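Local coordinates for Alr1585 protein (Nostoc sp., PDB 5C2I) that probably oxidises dyes and other substrates with hydrogen peroxide as a haem-dependent, dye-decolorizing peroxidase that assembles as a tetramer, at residues A[200-205]-A[308-313]; A[205-210]-A[363-368]; A[297-302]-A[314-319]; A[328-333]-A[418-423]. The protein carries 1 engineered substitution. All blocks are in the same frame, centred on the assembly; numbering follows the deposited sequence.

Contact 1: A[200-205]-A[308-313]. Engineered in segment 200-205: His203 (natural residue Asp). With HEM (protoporphyrin IX containing Fe), chain E.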
# COMPACT_ATOMS: atom_id res chain seq x y z
N GLY A 200 -5.93 -21.42 1.13
CA GLY A 200 -5.50 -20.49 2.18
C GLY A 200 -4.36 -21.00 3.03
O GLY A 200 -3.96 -20.33 3.96
N PHE A 201 -3.79 -22.15 2.69
CA PHE A 201 -2.69 -22.70 3.46
C PHE A 201 -1.33 -22.30 2.89
O PHE A 201 -1.10 -22.35 1.69
CB PHE A 201 -2.78 -24.24 3.50
CG PHE A 201 -4.01 -24.75 4.22
CD1 PHE A 201 -5.25 -24.71 3.60
CD2 PHE A 201 -3.92 -25.21 5.52
CE1 PHE A 201 -6.38 -25.19 4.24
CE2 PHE A 201 -5.07 -25.66 6.19
CZ PHE A 201 -6.30 -25.64 5.57
N VAL A 202 -0.43 -21.95 3.78
CA VAL A 202 0.96 -21.67 3.39
C VAL A 202 1.51 -22.88 2.65
O VAL A 202 1.24 -24.03 3.04
CB VAL A 202 1.82 -21.34 4.60
CG1 VAL A 202 3.26 -21.09 4.17
CG2 VAL A 202 1.31 -20.05 5.20
N HIS A 203 2.26 -22.62 1.60
CA HIS A 203 2.59 -23.67 0.63
C HIS A 203 4.02 -23.56 0.21
O HIS A 203 4.52 -22.44 -0.03
CB HIS A 203 1.66 -23.54 -0.57
CG HIS A 203 1.58 -24.78 -1.40
ND1 HIS A 203 1.65 -24.75 -2.77
CD2 HIS A 203 1.46 -26.08 -1.07
CE1 HIS A 203 1.54 -25.98 -3.25
NE2 HIS A 203 1.44 -26.80 -2.24
N GLY A 204 4.68 -24.72 0.08
CA GLY A 204 6.08 -24.78 -0.29
C GLY A 204 7.00 -24.88 0.90
O GLY A 204 8.20 -24.67 0.76
N VAL A 205 6.47 -25.23 2.08
CA VAL A 205 7.25 -25.21 3.30
C VAL A 205 8.34 -26.32 3.31
O VAL A 205 9.53 -26.05 3.56
CB VAL A 205 6.36 -25.38 4.55
CG1 VAL A 205 7.20 -25.41 5.79
CG2 VAL A 205 5.30 -24.29 4.62
N VAL A 308 5.25 -16.45 10.88
CA VAL A 308 5.35 -16.08 9.46
C VAL A 308 6.23 -17.08 8.71
O VAL A 308 5.88 -17.46 7.58
CB VAL A 308 5.88 -14.64 9.27
CG1 VAL A 308 6.15 -14.34 7.81
CG2 VAL A 308 4.88 -13.64 9.84
N THR A 309 7.34 -17.49 9.32
CA THR A 309 8.17 -18.62 8.80
C THR A 309 7.85 -19.90 9.61
O THR A 309 8.29 -20.06 10.75
CB THR A 309 9.66 -18.26 8.88
OG1 THR A 309 9.88 -17.12 8.03
CG2 THR A 309 10.55 -19.41 8.39
N PRO A 310 7.00 -20.76 9.05
CA PRO A 310 6.59 -21.94 9.79
C PRO A 310 7.72 -22.92 10.03
O PRO A 310 8.66 -23.01 9.23
CB PRO A 310 5.57 -22.63 8.88
CG PRO A 310 5.40 -21.73 7.69
CD PRO A 310 6.48 -20.72 7.68
N THR A 311 7.63 -23.64 11.13
CA THR A 311 8.62 -24.67 11.37
C THR A 311 8.44 -25.87 10.43
O THR A 311 7.32 -26.21 10.06
CB THR A 311 8.59 -25.13 12.85
OG1 THR A 311 9.80 -25.85 13.12
CG2 THR A 311 7.39 -25.99 13.18
N ASN A 312 9.57 -26.50 10.08
CA ASN A 312 9.60 -27.81 9.44
C ASN A 312 10.29 -28.86 10.25
O ASN A 312 10.55 -29.99 9.76
CB ASN A 312 10.22 -27.71 8.04
CG ASN A 312 9.74 -28.85 7.14
OD1 ASN A 312 8.57 -29.24 7.20
ND2 ASN A 312 10.63 -29.39 6.36
N ASN A 313 10.59 -28.50 11.51
CA ASN A 313 11.42 -29.34 12.30
C ASN A 313 10.55 -30.26 13.13
O ASN A 313 10.34 -30.05 14.30
CB ASN A 313 12.35 -28.55 13.20
CG ASN A 313 13.33 -29.45 13.90
OD1 ASN A 313 13.98 -30.29 13.25
ND2 ASN A 313 13.50 -29.26 15.22
CHA HEM E . 2.75 -30.25 1.16
CHB HEM E . -1.26 -28.24 -0.61
CHC HEM E . -1.07 -31.24 -4.40
CHD HEM E . 2.78 -33.38 -2.47
C1A HEM E . 1.62 -29.45 1.02
C2A HEM E . 1.19 -28.47 1.96
C3A HEM E . 0.07 -27.91 1.46
C4A HEM E . -0.18 -28.52 0.21
CMA HEM E . -0.75 -26.80 2.05
CAA HEM E . 1.86 -28.09 3.29
CBA HEM E . 2.95 -27.02 3.27
CGA HEM E . 4.08 -27.49 2.40
O1A HEM E . 4.99 -28.26 2.84
O2A HEM E . 4.10 -27.12 1.22
C1B HEM E . -1.51 -28.87 -1.83
C2B HEM E . -2.60 -28.52 -2.71
C3B HEM E . -2.52 -29.31 -3.77
C4B HEM E . -1.40 -30.22 -3.51
CMB HEM E . -3.58 -27.43 -2.46
CAB HEM E . -3.32 -29.36 -5.02
CBB HEM E . -4.00 -28.31 -5.52
C1C HEM E . -0.02 -32.14 -4.19
C2C HEM E . 0.27 -33.26 -4.95
C3C HEM E . 1.35 -33.88 -4.38
C4C HEM E . 1.73 -33.10 -3.28
CMC HEM E . -0.41 -33.71 -6.21
CAC HEM E . 2.02 -35.12 -4.76
CBC HEM E . 1.52 -36.17 -5.35
C1D HEM E . 3.12 -32.58 -1.38
C2D HEM E . 4.30 -32.86 -0.58
C3D HEM E . 4.28 -32.03 0.45
C4D HEM E . 3.07 -31.20 0.23
CMD HEM E . 5.37 -33.91 -0.83
CAD HEM E . 5.32 -31.92 1.53
CBD HEM E . 5.10 -32.89 2.70
CGD HEM E . 6.20 -32.73 3.69
O1D HEM E . 5.87 -32.50 4.85
O2D HEM E . 7.44 -32.84 3.38
NA HEM E . 0.73 -29.52 -0.01
NB HEM E . -0.91 -29.91 -2.31
NC HEM E . 0.81 -32.10 -3.11
ND HEM E . 2.36 -31.63 -0.82
FE HEM E . 0.76 -30.82 -1.53
O HOH W 1 1.97 -29.41 -2.94
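Val205 and Asn312 mark the closest approach of two irregular loops, their CA atoms 7.1 Å apart, and no hydrogen bond ties 200-205 to 308-313. What joins them is a small apolar patch centred on Pro310. Its CG is met by two valine methyls, Val205 CG2 at 4.0 Å and Val202 CG1 at 4.2 Å, each side chain crossing the proline ring at a slant. Val205 CG1 faces the carbonyl O of Thr311 and the amide oxygen of Asn312 instead; that OD1 is taken up by Arg337, so the apolar methyl merely borders a satisfied polar group. Thr311 OG1 accepts from Asn313 N, an ST turn that closes this end of 308-313.

The other side of 200-205 faces the haem. Gly204 N donates to propionate oxygen O2A of the haem at 2.7 Å (N-H...O 146°), and Val205 CB packs 3.6 Å from O1A of the same propionate. His203, an engineered residue in place of the natural Asp, has CG anti to its backbone N (chi1 -161°). Its ring comes edge-on to the porphyrin, with CD2 3.2 Å from haem C4A, and NE2 is hydrogen-bonded at 2.8 Å to the water that binds iron at 2.3 Å. Gly200 and Gly204 both have positive phi, 95° at Gly204, where a CB would collide with the preceding carbonyl O. Residues 200-204 are the GXXDG segment of the distal haem pocket in dye-decolorizing peroxidases, its Asp position held here by the engineered His203.

Contact 2: A[205-210]-A[363-368]; sequences VSQPLF and TRRAVS. With HEM (protoporphyrin IX containing Fe), chain E.
Gln207 and Arg364 make this a buried polar contact, in which the loop after strand 195-196 is tied to the edge of strand 363-369 beside the haem. The Gln207 amide imitates a strand partner: OE1 accepts from Arg364 N at 2.9 Å, in the carbonyl plane on a lone pair, while NE2 donates to Arg364 O at 2.8 Å. A bend at chi2 (-93°) turns CD toward that backbone, and the paired bonds fix the amide's rotation.

The Arg364 guanidinium returns the grip. NH2 donates to Ser206 O at 2.8 Å, a bond in the guanidinium plane but 36° above the carbonyl plane, and also to propionate O2A of the haem. NH1 reaches the same O2A at 2.9 Å and the iron-bound water at 2.9 Å, while one face of the group lies over haem C4D. Ser206 OG holds the other propionate through O2D at 2.6 Å. Farther along, Thr363 OG1 packs 3.4 Å from Pro208 CG and meets the Phe210 ring in its plane at the edge.

Strand 383-390 pairs with 363-369 through Thr363 and Arg365, strand 177-189 packs on Val367 and Ser368, and helix 212-221 lies against Leu209.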
# COMPACT_ATOMS: atom_id res chain seq x y z
N VAL A 205 6.47 -25.23 2.08
CA VAL A 205 7.25 -25.21 3.30
C VAL A 205 8.34 -26.32 3.31
O VAL A 205 9.53 -26.05 3.56
CB VAL A 205 6.36 -25.38 4.55
CG1 VAL A 205 7.20 -25.41 5.79
CG2 VAL A 205 5.30 -24.29 4.62
N SER A 206 7.93 -27.57 3.07
CA SER A 206 8.84 -28.73 3.20
C SER A 206 9.35 -29.20 1.85
O SER A 206 8.57 -29.72 1.01
CB SER A 206 8.12 -29.87 3.90
OG SER A 206 9.03 -30.94 4.09
N GLN A 207 10.64 -29.00 1.62
CA GLN A 207 11.27 -29.36 0.34
C GLN A 207 12.57 -30.14 0.54
O GLN A 207 13.32 -29.88 1.48
CB GLN A 207 11.60 -28.12 -0.45
CG GLN A 207 10.41 -27.27 -0.81
CD GLN A 207 9.85 -27.60 -2.17
OE1 GLN A 207 9.82 -28.77 -2.60
NE2 GLN A 207 9.45 -26.56 -2.88
N PRO A 208 12.86 -31.07 -0.37
CA PRO A 208 14.26 -31.51 -0.48
C PRO A 208 15.18 -30.33 -0.77
O PRO A 208 14.83 -29.48 -1.61
CB PRO A 208 14.24 -32.46 -1.68
CG PRO A 208 12.83 -32.77 -1.94
CD PRO A 208 12.01 -31.63 -1.43
N LEU A 209 16.33 -30.27 -0.10
CA LEU A 209 17.25 -29.16 -0.26
C LEU A 209 18.56 -29.65 -0.83
O LEU A 209 19.06 -30.74 -0.45
CB LEU A 209 17.50 -28.47 1.08
CG LEU A 209 16.22 -27.98 1.79
CD1 LEU A 209 16.61 -27.26 3.08
CD2 LEU A 209 15.43 -27.05 0.89
N PHE A 210 19.16 -28.81 -1.68
CA PHE A 210 20.39 -29.15 -2.41
C PHE A 210 21.47 -28.08 -2.34
O PHE A 210 22.63 -28.40 -2.18
CB PHE A 210 20.05 -29.39 -3.89
CG PHE A 210 18.99 -30.43 -4.10
CD1 PHE A 210 19.30 -31.77 -4.02
CD2 PHE A 210 17.69 -30.06 -4.34
CE1 PHE A 210 18.31 -32.73 -4.17
CE2 PHE A 210 16.70 -31.02 -4.48
CZ PHE A 210 17.04 -32.34 -4.43
N THR A 363 10.47 -32.60 -5.51
CA THR A 363 10.89 -31.22 -5.33
C THR A 363 9.88 -30.34 -6.07
O THR A 363 9.77 -30.39 -7.29
CB THR A 363 12.31 -31.04 -5.89
OG1 THR A 363 13.22 -31.88 -5.17
CG2 THR A 363 12.78 -29.59 -5.82
N ARG A 364 9.10 -29.58 -5.32
CA ARG A 364 7.93 -28.89 -5.87
C ARG A 364 8.32 -27.47 -6.37
O ARG A 364 9.09 -26.72 -5.69
CB ARG A 364 6.82 -28.84 -4.83
CG ARG A 364 6.25 -30.23 -4.54
CD ARG A 364 5.20 -30.22 -3.44
NE ARG A 364 5.88 -29.89 -2.19
CZ ARG A 364 5.40 -29.11 -1.23
NH1 ARG A 364 4.20 -28.57 -1.33
NH2 ARG A 364 6.12 -28.87 -0.16
N ARG A 365 7.78 -27.09 -7.51
CA ARG A 365 8.00 -25.77 -8.09
C ARG A 365 6.70 -25.19 -8.62
O ARG A 365 6.64 -24.70 -9.75
CB ARG A 365 9.06 -25.85 -9.21
CG ARG A 365 10.40 -26.45 -8.80
CD ARG A 365 11.23 -25.48 -7.97
NE ARG A 365 12.50 -26.06 -7.52
CZ ARG A 365 12.90 -26.19 -6.26
NH1 ARG A 365 12.07 -25.91 -5.27
NH2 ARG A 365 14.10 -26.69 -5.96
N ALA A 366 5.64 -25.36 -7.82
CA ALA A 366 4.28 -25.03 -8.24
C ALA A 366 4.02 -23.53 -8.17
O ALA A 366 4.71 -22.78 -7.43
CB ALA A 366 3.26 -25.79 -7.42
N VAL A 367 3.01 -23.08 -8.91
CA VAL A 367 2.57 -21.68 -8.88
C VAL A 367 1.07 -21.69 -9.03
O VAL A 367 0.48 -22.71 -9.42
CB VAL A 367 3.19 -20.80 -9.97
CG1 VAL A 367 4.69 -20.67 -9.77
CG2 VAL A 367 2.92 -21.36 -11.34
N SER A 368 0.45 -20.55 -8.79
CA SER A 368 -1.02 -20.48 -8.85
C SER A 368 -1.52 -19.96 -10.21
O SER A 368 -0.81 -19.26 -10.91
CB SER A 368 -1.52 -19.58 -7.72
OG SER A 368 -1.38 -20.31 -6.50
CHA HEM E . 2.75 -30.25 1.16
CHB HEM E . -1.26 -28.24 -0.61
CHC HEM E . -1.07 -31.24 -4.40
CHD HEM E . 2.78 -33.38 -2.47
C1A HEM E . 1.62 -29.45 1.02
C2A HEM E . 1.19 -28.47 1.96
C3A HEM E . 0.07 -27.91 1.46
C4A HEM E . -0.18 -28.52 0.21
CMA HEM E . -0.75 -26.80 2.05
CAA HEM E . 1.86 -28.09 3.29
CBA HEM E . 2.95 -27.02 3.27
CGA HEM E . 4.08 -27.49 2.40
O1A HEM E . 4.99 -28.26 2.84
O2A HEM E . 4.10 -27.12 1.22
C1B HEM E . -1.51 -28.87 -1.83
C2B HEM E . -2.60 -28.52 -2.71
C3B HEM E . -2.52 -29.31 -3.77
C4B HEM E . -1.40 -30.22 -3.51
CMB HEM E . -3.58 -27.43 -2.46
CAB HEM E . -3.32 -29.36 -5.02
CBB HEM E . -4.00 -28.31 -5.52
C1C HEM E . -0.02 -32.14 -4.19
C2C HEM E . 0.27 -33.26 -4.95
C3C HEM E . 1.35 -33.88 -4.38
C4C HEM E . 1.73 -33.10 -3.28
CMC HEM E . -0.41 -33.71 -6.21
CAC HEM E . 2.02 -35.12 -4.76
CBC HEM E . 1.52 -36.17 -5.35
C1D HEM E . 3.12 -32.58 -1.38
C2D HEM E . 4.30 -32.86 -0.58
C3D HEM E . 4.28 -32.03 0.45
C4D HEM E . 3.07 -31.20 0.23
CMD HEM E . 5.37 -33.91 -0.83
CAD HEM E . 5.32 -31.92 1.53
CBD HEM E . 5.10 -32.89 2.70
CGD HEM E . 6.20 -32.73 3.69
O1D HEM E . 5.87 -32.50 4.85
O2D HEM E . 7.44 -32.84 3.38
NA HEM E . 0.73 -29.52 -0.01
NB HEM E . -0.91 -29.91 -2.31
NC HEM E . 0.81 -32.10 -3.11
ND HEM E . 2.36 -31.63 -0.82
FE HEM E . 0.76 -30.82 -1.53
O HOH W 2 8.46 -31.09 -1.71
O HOH W 3 14.57 -27.30 -3.25
O HOH W 1 1.97 -29.41 -2.94

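Contact 3: A[297-302]-A[314-319]; sequences PVTLSD and FNYDGD
Asp319 OD2 is gripped by several groups: Thr299 OG1 donates to it at 2.8 Å across the contact, and Cys325 N and Arg332 also bind it. Thr299 meets the oxygen on its anti side, 28° out of the carboxylate plane. Its OG1 stands anti to the backbone N (chi1 -165°), which puts the hydroxyl on the carboxylate and also in the plane of the Tyr316 ring, at the edge, 3.6 Å from CD1. The other branch, CG2, turns to the Phe314 ring and sits 3.6 Å from CD2.

Pro297 comes over one face of that ring. Its CB lies 4.0 Å from the centroid and 15° off the normal, a CH-pi contact, while CG comes within 3.5 Å of CE1. Leu300 CD1 closes the near end against Phe314 CB at 4.0 Å.

A type I turn from Tyr316 to Asp319, overlapped at its start by an Asx turn from Asn315 OD1 to Asp317 N, swings Asp319 back to Thr299; Asp319 OD1 is bound by Lys324 N. With donors on both oxygens and Arg332 close by, the buried carboxylate is probably ionised, and the contact would then join a compensated charge to an aromatic patch within one long loop.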
# COMPACT_ATOMS: atom_id res chain seq x y z
N PRO A 297 2.43 -27.09 12.28
CA PRO A 297 2.14 -28.53 12.13
C PRO A 297 1.16 -29.03 13.18
O PRO A 297 1.32 -28.76 14.38
CB PRO A 297 3.51 -29.19 12.36
CG PRO A 297 4.51 -28.10 12.07
CD PRO A 297 3.84 -26.84 12.57
N VAL A 298 0.11 -29.71 12.73
CA VAL A 298 -0.92 -30.16 13.64
C VAL A 298 -0.40 -31.31 14.53
O VAL A 298 -0.98 -31.57 15.57
CB VAL A 298 -2.23 -30.56 12.89
CG1 VAL A 298 -2.09 -31.90 12.21
CG2 VAL A 298 -3.43 -30.56 13.85
N THR A 299 0.70 -31.96 14.15
CA THR A 299 1.30 -32.96 15.04
C THR A 299 1.82 -32.29 16.32
O THR A 299 1.89 -32.91 17.35
CB THR A 299 2.37 -33.86 14.34
OG1 THR A 299 2.63 -35.01 15.15
CG2 THR A 299 3.66 -33.13 14.08
N LEU A 300 2.16 -31.00 16.21
CA LEU A 300 2.77 -30.28 17.32
C LEU A 300 1.79 -29.45 18.13
O LEU A 300 2.10 -29.11 19.26
CB LEU A 300 3.89 -29.36 16.82
CG LEU A 300 5.06 -30.02 16.07
CD1 LEU A 300 6.09 -28.96 15.70
CD2 LEU A 300 5.72 -31.13 16.90
N SER A 301 0.63 -29.12 17.58
CA SER A 301 -0.24 -28.16 18.20
C SER A 301 -1.66 -28.34 17.75
O SER A 301 -1.90 -28.63 16.58
CB SER A 301 0.20 -26.72 17.82
OG SER A 301 -0.63 -25.76 18.46
N ASP A 302 -2.59 -28.09 18.66
CA ASP A 302 -4.01 -28.01 18.32
C ASP A 302 -4.51 -26.59 18.09
O ASP A 302 -5.70 -26.36 17.89
CB ASP A 302 -4.88 -28.72 19.40
CG ASP A 302 -4.94 -28.00 20.73
OD1 ASP A 302 -4.12 -27.12 21.06
OD2 ASP A 302 -5.87 -28.33 21.48
N PHE A 314 10.06 -31.32 12.49
CA PHE A 314 9.30 -32.27 13.23
C PHE A 314 9.29 -33.58 12.52
O PHE A 314 9.65 -33.69 11.33
CB PHE A 314 7.85 -31.78 13.41
CG PHE A 314 7.07 -31.64 12.14
CD1 PHE A 314 7.14 -30.49 11.38
CD2 PHE A 314 6.29 -32.68 11.67
CE1 PHE A 314 6.45 -30.38 10.19
CE2 PHE A 314 5.59 -32.57 10.49
CZ PHE A 314 5.67 -31.41 9.73
N ASN A 315 8.90 -34.58 13.29
CA ASN A 315 8.60 -35.85 12.70
C ASN A 315 7.35 -36.31 13.44
O ASN A 315 6.74 -35.54 14.20
CB ASN A 315 9.81 -36.80 12.80
CG ASN A 315 10.29 -36.98 14.22
OD1 ASN A 315 9.50 -37.24 15.11
ND2 ASN A 315 11.58 -36.77 14.46
N TYR A 316 6.94 -37.55 13.24
CA TYR A 316 5.72 -37.98 13.90
C TYR A 316 6.01 -38.96 15.06
O TYR A 316 5.09 -39.67 15.54
CB TYR A 316 4.82 -38.61 12.86
CG TYR A 316 4.42 -37.63 11.76
CD1 TYR A 316 3.64 -36.52 12.05
CD2 TYR A 316 4.80 -37.83 10.43
CE1 TYR A 316 3.26 -35.63 11.05
CE2 TYR A 316 4.44 -36.93 9.41
CZ TYR A 316 3.69 -35.83 9.73
OH TYR A 316 3.33 -34.94 8.72
N ASP A 317 7.25 -38.95 15.56
CA ASP A 317 7.67 -39.81 16.68
C ASP A 317 6.92 -39.51 17.98
O ASP A 317 6.78 -40.40 18.80
CB ASP A 317 9.20 -39.72 16.95
CG ASP A 317 10.06 -40.32 15.82
OD1 ASP A 317 9.53 -40.77 14.78
OD2 ASP A 317 11.30 -40.30 15.94
N GLY A 318 6.44 -38.28 18.19
CA GLY A 318 5.60 -37.93 19.32
C GLY A 318 4.11 -38.17 19.07
O GLY A 318 3.28 -37.79 19.90
N ASP A 319 3.80 -38.86 17.97
CA ASP A 319 2.43 -38.96 17.44
C ASP A 319 2.27 -40.30 16.71
O ASP A 319 1.69 -40.36 15.61
CB ASP A 319 2.18 -37.78 16.51
CG ASP A 319 0.72 -37.60 16.12
OD1 ASP A 319 -0.19 -38.17 16.77
OD2 ASP A 319 0.50 -36.80 15.18

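Contact 4: A[328-333]-A[418-423]; sequences HSHTRK and DPLIGQ. With HEM (protoporphyrin IX containing Fe), chain E.
Asp418, the first residue of 418-423, carries the polar contact with His330. CG lies anti to the backbone N (chi1 -180°), and OD2 offers its syn lone pair to His330 ND1 at 2.7 Å; the bond is nearly straight (168°) and lies in the imidazole plane, although ring and carboxylate planes stand 67° apart. OD1 turns back on its own loop, accepting from Leu420 N at 2.8 Å and Ile421 N at 3.0 Å, an Asx motif in which Leu420 N lies nearly in line with the C-O bond and Ile421 N comes from above the carboxylate plane. Lys333 slides past Asp418 in the opposite direction, its NZ bound by the carbonyl oxygens of Phe410, Trp404 and Gly416.

Pro419 follows, with CD 3.9 Å from His328 CD2, the two side chains crossing at about a right angle. Leu420 places CD2 over one face of the His330 ring, 3.7 Å from its centroid, a CH-pi contact. Ile421 takes the ring edge, CD1 lying in its plane 3.7 Å from CE1, while CG2 touches the porphyrin at CHC.

On the ring's far side from Asp418, His330 NE2 binds the haem iron at 2.1 Å. The arrangement is the proximal His-carboxylate pair familiar from haem peroxidases: hydrogen-bonded through ND1, the imidazole is probably polarised toward stronger electron donation to iron, which would favour its higher oxidation states.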
# COMPACT_ATOMS: atom_id res chain seq x y z
N HIS A 328 -4.19 -39.81 7.59
CA HIS A 328 -4.68 -39.37 6.30
C HIS A 328 -4.32 -37.94 5.90
O HIS A 328 -4.56 -37.58 4.76
CB HIS A 328 -6.22 -39.54 6.24
CG HIS A 328 -6.95 -38.66 7.19
ND1 HIS A 328 -7.58 -39.12 8.32
CD2 HIS A 328 -7.13 -37.32 7.19
CE1 HIS A 328 -8.12 -38.11 8.97
NE2 HIS A 328 -7.85 -37.01 8.31
N SER A 329 -3.81 -37.12 6.83
CA SER A 329 -3.57 -35.73 6.55
C SER A 329 -2.57 -35.62 5.41
O SER A 329 -1.63 -36.41 5.32
CB SER A 329 -3.07 -34.99 7.79
OG SER A 329 -4.00 -35.07 8.87
N HIS A 330 -2.80 -34.65 4.54
CA HIS A 330 -1.96 -34.49 3.35
C HIS A 330 -0.43 -34.58 3.61
O HIS A 330 0.26 -35.31 2.88
CB HIS A 330 -2.33 -33.20 2.64
CG HIS A 330 -1.56 -32.95 1.37
ND1 HIS A 330 -1.59 -33.82 0.30
CD2 HIS A 330 -0.82 -31.89 0.98
CE1 HIS A 330 -0.91 -33.29 -0.71
NE2 HIS A 330 -0.45 -32.12 -0.32
N THR A 331 0.06 -33.87 4.62
CA THR A 331 1.50 -33.88 4.91
C THR A 331 2.00 -35.22 5.33
O THR A 331 3.10 -35.64 4.94
CB THR A 331 1.93 -32.82 5.97
OG1 THR A 331 1.19 -33.02 7.16
CG2 THR A 331 1.70 -31.40 5.46
N ARG A 332 1.19 -35.95 6.07
CA ARG A 332 1.60 -37.23 6.58
C ARG A 332 1.46 -38.36 5.54
O ARG A 332 2.22 -39.33 5.57
CB ARG A 332 0.81 -37.58 7.85
CG ARG A 332 1.39 -38.75 8.63
CD ARG A 332 0.94 -38.77 10.07
NE ARG A 332 1.62 -39.82 10.80
CZ ARG A 332 1.61 -39.95 12.13
NH1 ARG A 332 0.99 -39.08 12.91
NH2 ARG A 332 2.33 -40.92 12.68
N LYS A 333 0.51 -38.23 4.61
CA LYS A 333 0.39 -39.14 3.47
C LYS A 333 1.55 -38.96 2.46
O LYS A 333 2.15 -39.94 2.02
CB LYS A 333 -0.90 -38.86 2.72
CG LYS A 333 -2.11 -39.47 3.40
CD LYS A 333 -2.25 -40.96 3.05
CE LYS A 333 -3.67 -41.43 2.90
NZ LYS A 333 -3.79 -42.76 2.23
N ASP A 418 -5.95 -39.62 1.02
CA ASP A 418 -5.62 -38.22 1.30
C ASP A 418 -6.86 -37.36 0.97
O ASP A 418 -7.34 -37.43 -0.15
CB ASP A 418 -4.42 -37.87 0.41
CG ASP A 418 -3.91 -36.46 0.57
OD1 ASP A 418 -4.72 -35.49 0.65
OD2 ASP A 418 -2.66 -36.33 0.53
N PRO A 419 -7.44 -36.61 1.97
CA PRO A 419 -8.70 -35.89 1.72
C PRO A 419 -8.52 -34.66 0.85
O PRO A 419 -9.48 -34.16 0.26
CB PRO A 419 -9.15 -35.48 3.12
CG PRO A 419 -7.86 -35.32 3.85
CD PRO A 419 -7.01 -36.46 3.36
N LEU A 420 -7.27 -34.23 0.68
CA LEU A 420 -6.97 -33.13 -0.21
C LEU A 420 -6.82 -33.55 -1.66
O LEU A 420 -7.45 -32.97 -2.53
CB LEU A 420 -5.68 -32.43 0.30
CG LEU A 420 -5.37 -31.06 -0.27
CD1 LEU A 420 -6.44 -30.05 0.14
CD2 LEU A 420 -3.98 -30.58 0.18
N ILE A 421 -6.00 -34.58 -1.94
CA ILE A 421 -5.64 -34.94 -3.31
C ILE A 421 -5.89 -36.41 -3.68
O ILE A 421 -5.69 -36.81 -4.84
CB ILE A 421 -4.14 -34.66 -3.63
CG1 ILE A 421 -3.23 -35.56 -2.80
CG2 ILE A 421 -3.80 -33.23 -3.43
CD1 ILE A 421 -1.80 -35.71 -3.33
N GLY A 422 -6.37 -37.23 -2.75
CA GLY A 422 -6.57 -38.61 -3.02
C GLY A 422 -7.72 -38.87 -3.99
O GLY A 422 -8.81 -38.33 -3.82
N GLN A 423 -7.49 -39.72 -4.98
CA GLN A 423 -8.54 -40.15 -5.95
C GLN A 423 -8.63 -41.66 -5.99
O GLN A 423 -7.61 -42.31 -6.23
CB GLN A 423 -8.19 -39.72 -7.40
CG GLN A 423 -7.25 -38.63 -7.56
CD GLN A 423 -7.12 -38.16 -9.00
OE1 GLN A 423 -7.87 -37.31 -9.43
NE2 GLN A 423 -6.08 -38.60 -9.69
CHA HEM E . 2.75 -30.25 1.16
CHB HEM E . -1.26 -28.24 -0.61
CHC HEM E . -1.07 -31.24 -4.40
CHD HEM E . 2.78 -33.38 -2.47
C1A HEM E . 1.62 -29.45 1.02
C2A HEM E . 1.19 -28.47 1.96
C3A HEM E . 0.07 -27.91 1.46
C4A HEM E . -0.18 -28.52 0.21
CMA HEM E . -0.75 -26.80 2.05
CAA HEM E . 1.86 -28.09 3.29
CBA HEM E . 2.95 -27.02 3.27
CGA HEM E . 4.08 -27.49 2.40
O1A HEM E . 4.99 -28.26 2.84
O2A HEM E . 4.10 -27.12 1.22
C1B HEM E . -1.51 -28.87 -1.83
C2B HEM E . -2.60 -28.52 -2.71
C3B HEM E . -2.52 -29.31 -3.77
C4B HEM E . -1.40 -30.22 -3.51
CMB HEM E . -3.58 -27.43 -2.46
CAB HEM E . -3.32 -29.36 -5.02
CBB HEM E . -4.00 -28.31 -5.52
C1C HEM E . -0.02 -32.14 -4.19
C2C HEM E . 0.27 -33.26 -4.95
C3C HEM E . 1.35 -33.88 -4.38
C4C HEM E . 1.73 -33.10 -3.28
CMC HEM E . -0.41 -33.71 -6.21
CAC HEM E . 2.02 -35.12 -4.76
CBC HEM E . 1.52 -36.17 -5.35
C1D HEM E . 3.12 -32.58 -1.38
C2D HEM E . 4.30 -32.86 -0.58
C3D HEM E . 4.28 -32.03 0.45
C4D HEM E . 3.07 -31.20 0.23
CMD HEM E . 5.37 -33.91 -0.83
CAD HEM E . 5.32 -31.92 1.53
CBD HEM E . 5.10 -32.89 2.70
CGD HEM E . 6.20 -32.73 3.69
O1D HEM E . 5.87 -32.50 4.85
O2D HEM E . 7.44 -32.84 3.38
NA HEM E . 0.73 -29.52 -0.01
NB HEM E . -0.91 -29.91 -2.31
NC HEM E . 0.81 -32.10 -3.11
ND HEM E . 2.36 -31.63 -0.82
FE HEM E . 0.76 -30.82 -1.53
O HOH W 1 1.97 -29.41 -2.94

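How the contacts relate
Three of the four contacts touch the haem. Contacts 1 and 2 share Val205 and build the distal side, where NE2 of the engineered His203 packs 3.4 Å from Arg364 NH1 and both residues bind the same iron-bound water. Contact 4 supplies the ligand on the opposite side of the iron; its centre lies about 17 Å from those of contacts 1 and 2. Contact 3 approaches the haem through the Phe314 side chain, about 5 Å away; its centre is about 14 Å from that of contact 1. It is joined to contact 4 by a salt bridge, Asp319 OD2 to Arg332 NH1 at 3.3 Å, and to contact 1 by packing of Thr311 on Pro297. Contacts 1 and 3 also touch the second subunit.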